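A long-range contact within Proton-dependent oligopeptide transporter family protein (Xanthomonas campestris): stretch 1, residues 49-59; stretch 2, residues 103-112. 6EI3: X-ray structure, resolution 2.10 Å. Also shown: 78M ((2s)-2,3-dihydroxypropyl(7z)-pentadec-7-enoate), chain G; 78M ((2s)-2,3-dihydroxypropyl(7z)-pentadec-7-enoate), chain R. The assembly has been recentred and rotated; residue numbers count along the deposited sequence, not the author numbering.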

# COMPACT_ATOMS: atom_id res chain seq x y z
N HIS A 49 8.85 10.57 7.82
CA HIS A 49 8.09 10.03 8.95
C HIS A 49 6.63 10.34 8.80
O HIS A 49 5.83 9.43 8.92
CB HIS A 49 8.63 10.54 10.29
CG HIS A 49 8.29 9.61 11.41
ND1 HIS A 49 9.08 8.49 11.69
CD2 HIS A 49 7.20 9.58 12.21
CE1 HIS A 49 8.47 7.86 12.68
NE2 HIS A 49 7.32 8.47 13.01
N ILE A 50 6.28 11.60 8.46
CA ILE A 50 4.90 12.03 8.25
C ILE A 50 4.24 11.31 7.04
O ILE A 50 3.11 10.83 7.16
CB ILE A 50 4.85 13.58 8.13
CG1 ILE A 50 5.30 14.25 9.44
CG2 ILE A 50 3.44 14.06 7.72
CD1 ILE A 50 5.82 15.70 9.31
N LEU A 51 4.91 11.30 5.88
CA LEU A 51 4.39 10.69 4.65
C LEU A 51 4.12 9.19 4.86
O LEU A 51 3.04 8.69 4.52
CB LEU A 51 5.42 10.92 3.51
CG LEU A 51 5.11 10.48 2.05
CD1 LEU A 51 5.34 8.97 1.84
CD2 LEU A 51 3.73 10.92 1.56
N HIS A 52 5.11 8.48 5.40
CA HIS A 52 5.00 7.04 5.59
C HIS A 52 4.04 6.69 6.73
O HIS A 52 3.37 5.66 6.63
CB HIS A 52 6.41 6.42 5.72
CG HIS A 52 7.16 6.52 4.43
ND1 HIS A 52 6.85 5.70 3.35
CD2 HIS A 52 8.14 7.38 4.06
CE1 HIS A 52 7.61 6.12 2.35
NE2 HIS A 52 8.43 7.10 2.74
N SER A 53 3.87 7.58 7.75
CA SER A 53 2.85 7.38 8.80
C SER A 53 1.45 7.53 8.17
O SER A 53 0.54 6.76 8.49
CB SER A 53 3.01 8.40 9.93
OG SER A 53 4.18 8.08 10.66
N PHE A 54 1.29 8.53 7.30
CA PHE A 54 0.06 8.77 6.53
C PHE A 54 -0.30 7.52 5.66
O PHE A 54 -1.44 7.07 5.69
CB PHE A 54 0.25 10.02 5.63
CG PHE A 54 -0.87 10.25 4.65
CD1 PHE A 54 -2.08 10.80 5.07
CD2 PHE A 54 -0.72 9.93 3.31
CE1 PHE A 54 -3.12 11.02 4.16
CE2 PHE A 54 -1.77 10.12 2.40
CZ PHE A 54 -2.96 10.66 2.83
N MET A 55 0.69 6.98 4.90
CA MET A 55 0.52 5.76 4.08
C MET A 55 0.10 4.57 4.97
O MET A 55 -0.76 3.78 4.57
CB MET A 55 1.80 5.46 3.30
CG MET A 55 2.05 6.45 2.14
SD MET A 55 0.62 6.64 1.02
CE MET A 55 0.64 5.06 0.23
N ILE A 56 0.67 4.48 6.18
CA ILE A 56 0.31 3.43 7.14
C ILE A 56 -1.20 3.51 7.46
O ILE A 56 -1.87 2.50 7.35
CB ILE A 56 1.22 3.48 8.39
CG1 ILE A 56 2.52 2.72 8.08
CG2 ILE A 56 0.51 2.86 9.61
CD1 ILE A 56 3.66 2.97 8.99
N GLY A 57 -1.70 4.71 7.76
CA GLY A 57 -3.11 4.92 8.06
C GLY A 57 -4.01 4.58 6.89
O GLY A 57 -5.04 3.92 7.06
N VAL A 58 -3.62 5.07 5.69
CA VAL A 58 -4.37 4.84 4.46
C VAL A 58 -4.59 3.34 4.20
O VAL A 58 -5.67 2.95 3.77
CB VAL A 58 -3.71 5.54 3.25
CG1 VAL A 58 -4.39 5.15 1.93
CG2 VAL A 58 -3.71 7.06 3.42
N PHE A 59 -3.57 2.50 4.47
CA PHE A 59 -3.64 1.07 4.16
C PHE A 59 -3.97 0.20 5.36
O PHE A 59 -4.18 -1.00 5.20
CB PHE A 59 -2.35 0.63 3.45
CG PHE A 59 -2.40 1.03 1.99
CD1 PHE A 59 -2.01 2.30 1.58
CD2 PHE A 59 -2.82 0.13 1.02
CE1 PHE A 59 -2.05 2.67 0.23
CE2 PHE A 59 -2.85 0.49 -0.34
CZ PHE A 59 -2.47 1.77 -0.72
N PHE A 103 -2.96 20.73 10.75
CA PHE A 103 -2.55 20.11 9.50
C PHE A 103 -2.37 18.61 9.71
O PHE A 103 -2.74 17.83 8.83
CB PHE A 103 -1.28 20.76 8.93
CG PHE A 103 -0.96 20.39 7.50
CD1 PHE A 103 -0.17 19.28 7.21
CD2 PHE A 103 -1.41 21.17 6.45
CE1 PHE A 103 0.13 18.94 5.89
CE2 PHE A 103 -1.11 20.83 5.13
CZ PHE A 103 -0.38 19.70 4.85
N PHE A 104 -1.86 18.20 10.88
CA PHE A 104 -1.69 16.76 11.15
C PHE A 104 -3.02 16.08 11.44
O PHE A 104 -3.20 14.92 11.04
CB PHE A 104 -0.62 16.46 12.22
CG PHE A 104 0.80 16.84 11.86
CD1 PHE A 104 1.14 17.24 10.57
CD2 PHE A 104 1.82 16.79 12.81
CE1 PHE A 104 2.44 17.62 10.24
CE2 PHE A 104 3.13 17.13 12.48
CZ PHE A 104 3.43 17.56 11.20
N VAL A 105 -3.98 16.80 12.06
CA VAL A 105 -5.34 16.29 12.29
C VAL A 105 -5.97 16.06 10.90
O VAL A 105 -6.52 14.99 10.66
CB VAL A 105 -6.19 17.23 13.19
CG1 VAL A 105 -7.68 16.91 13.08
CG2 VAL A 105 -5.74 17.16 14.65
N GLY A 106 -5.78 17.02 10.00
CA GLY A 106 -6.21 16.95 8.60
C GLY A 106 -5.68 15.71 7.89
O GLY A 106 -6.47 14.94 7.36
N LEU A 107 -4.35 15.45 8.00
CA LEU A 107 -3.75 14.23 7.42
C LEU A 107 -4.33 12.98 8.03
O LEU A 107 -4.52 12.01 7.31
CB LEU A 107 -2.23 14.20 7.58
CG LEU A 107 -1.41 15.24 6.83
CD1 LEU A 107 0.04 15.16 7.25
CD2 LEU A 107 -1.52 15.07 5.33
N GLY A 108 -4.57 12.99 9.35
CA GLY A 108 -5.17 11.88 10.08
C GLY A 108 -6.58 11.56 9.58
O GLY A 108 -6.92 10.40 9.35
N LEU A 109 -7.39 12.60 9.37
CA LEU A 109 -8.76 12.49 8.87
C LEU A 109 -8.80 12.01 7.42
O LEU A 109 -9.67 11.21 7.06
CB LEU A 109 -9.50 13.83 9.04
CG LEU A 109 -9.76 14.30 10.49
CD1 LEU A 109 -10.37 15.70 10.51
CD2 LEU A 109 -10.62 13.30 11.30
N ILE A 110 -7.82 12.45 6.59
CA ILE A 110 -7.68 12.01 5.19
C ILE A 110 -7.30 10.56 5.18
O ILE A 110 -7.93 9.81 4.45
CB ILE A 110 -6.67 12.88 4.38
CG1 ILE A 110 -7.30 14.26 4.09
CG2 ILE A 110 -6.29 12.18 3.03
CD1 ILE A 110 -6.31 15.30 3.64
N ALA A 111 -6.31 10.14 6.01
CA ALA A 111 -5.87 8.74 6.09
C ALA A 111 -7.05 7.83 6.46
O ALA A 111 -7.26 6.78 5.84
CB ALA A 111 -4.77 8.60 7.13
N PHE A 112 -7.82 8.24 7.47
CA PHE A 112 -8.99 7.52 7.96
C PHE A 112 -10.08 7.41 6.91
O PHE A 112 -10.62 6.32 6.70
CB PHE A 112 -9.54 8.25 9.21
CG PHE A 112 -10.64 7.54 9.97
CD1 PHE A 112 -10.35 6.47 10.80
CD2 PHE A 112 -11.94 8.02 9.94
CE1 PHE A 112 -11.36 5.86 11.56
CE2 PHE A 112 -12.94 7.43 10.72
CZ PHE A 112 -12.64 6.34 11.51
O21 78M G . 8.71 12.83 14.90
C20 78M G . 7.51 13.44 15.36
C18 78M G . 6.50 13.54 14.23
O19 78M G . 6.89 14.56 13.31
C17 78M G . 5.09 13.80 14.72
O2 78M G . 4.23 12.84 14.06
C1 78M G . 3.62 13.20 12.92
O1 78M G . 3.86 14.22 12.33
C2 78M G . 2.66 12.16 12.46
C3 78M G . 1.44 12.70 11.74
C4 78M G . 0.94 11.74 10.68
C5 78M G . -0.49 11.95 10.23
C6 78M G . -1.10 10.73 9.57
C7 78M G . -1.64 9.73 10.55
C8 78M G . -2.25 8.60 10.26
C9 78M G . -2.81 7.63 11.25
C10 78M G . -1.90 6.43 11.50
C11 78M G . -2.62 5.24 12.13
C12 78M G . -1.70 4.06 12.34
C13 78M G . -2.39 2.74 12.67
C15 78M G . -2.03 0.30 13.17
C14 78M G . -1.42 1.58 12.66
O21 78M R . -9.64 -1.06 13.98
C20 78M R . -10.19 -0.19 14.96
C18 78M R . -9.57 1.18 14.87
O19 78M R . -8.25 1.17 15.41
C17 78M R . -10.42 2.24 15.54
O2 78M R . -9.76 3.48 15.19
C1 78M R . -10.27 4.64 15.63
O1 78M R . -11.40 4.77 16.04
C2 78M R . -9.24 5.72 15.62
C3 78M R . -9.47 6.79 14.58
C4 78M R . -9.26 8.18 15.15
C5 78M R . -8.97 9.26 14.13
C6 78M R . -7.51 9.33 13.67
C7 78M R . -7.26 10.63 12.99
C8 78M R . -6.33 11.54 13.26
C9 78M R . -5.20 11.49 14.24
C10 78M R . -4.12 12.47 13.80
C11 78M R . -3.12 12.86 14.87
C12 78M R . -2.59 14.27 14.70
C13 78M R . -1.65 14.73 15.79
C15 78M R . -0.31 16.65 16.74
C14 78M R . -1.45 16.23 15.85

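Both stretches are helical throughout, and both helices run on beyond the residues given here. They point in roughly the same direction, with 31° between their N-to-C directions. Their axes come within 8.1 Å of each other. At the N-terminal end the CA atoms of I50 and F104 are 8.6 Å apart, while the CA atoms of V58 and A111 are only 4.5 Å apart. The helices therefore form a narrow V that closes toward G57, V58 and A111.

No hydrogen bond crosses between the stretches. Backbone bonds run along each helix, such as F54 N to I50 O, and S53 OG also donates to H49 O at 2.8 Å. The contact is packing, mostly apolar, and buries 359 Å² summed over both sides.

Large side chains fill the open end of the V. I50 points toward the other helix and reaches two neighbours. I50 CD1 lies 3.6 Å from F104 CZ, and I50 CG2 lies 3.6 Å from L107 CD1. F104 leaves its backbone sideways, but its ring swings nearer and meets I50. L107 points toward stretch 1 and helps fill the wide gap.

F54 is the main bump in the middle. Its ring fits against a hollow lined by L107, I110 and A111. L107 O and I110 CG2 lie at the ring edge: F54 CD1 is 3.5 Å from L107 O, and F54 CE1 is 3.6 Å from I110 CG2. L107 O accepts from A111 N in its own helix; the ring packs beside it. The small A111 lets the ring in close, with F54 CD1 4.0 Å from A111 CB.

At the closed end, small residues allow near backbone contact. G57 has no side chain, and a CB on G57 would clash with A111 CB at 3.0 Å. G57 O and A111 O approach to 3.8 Å, a contact without a hydrogen bond. V58 CA sits 3.7 Å from A111 O, and V58 CG2 packs on A111 CB at 4.2 Å. A111 is thus wedged among F54, G57 and V58.

Two lipids pack nearby. The chain G lipid touches both helices: C6 of the chain G lipid is 3.8 Å from F54 CA, and its C5 is 3.9 Å from L107 CB. O1 of the chain G lipid lies over one face of the F104 ring, 3.0 Å from F104 CE2. The chain R lipid lies against stretch 2 and uses a hollow at G108, where C8 of the chain R lipid comes within 3.4 Å of G108 CA. A CB on G108 would clash with that C8.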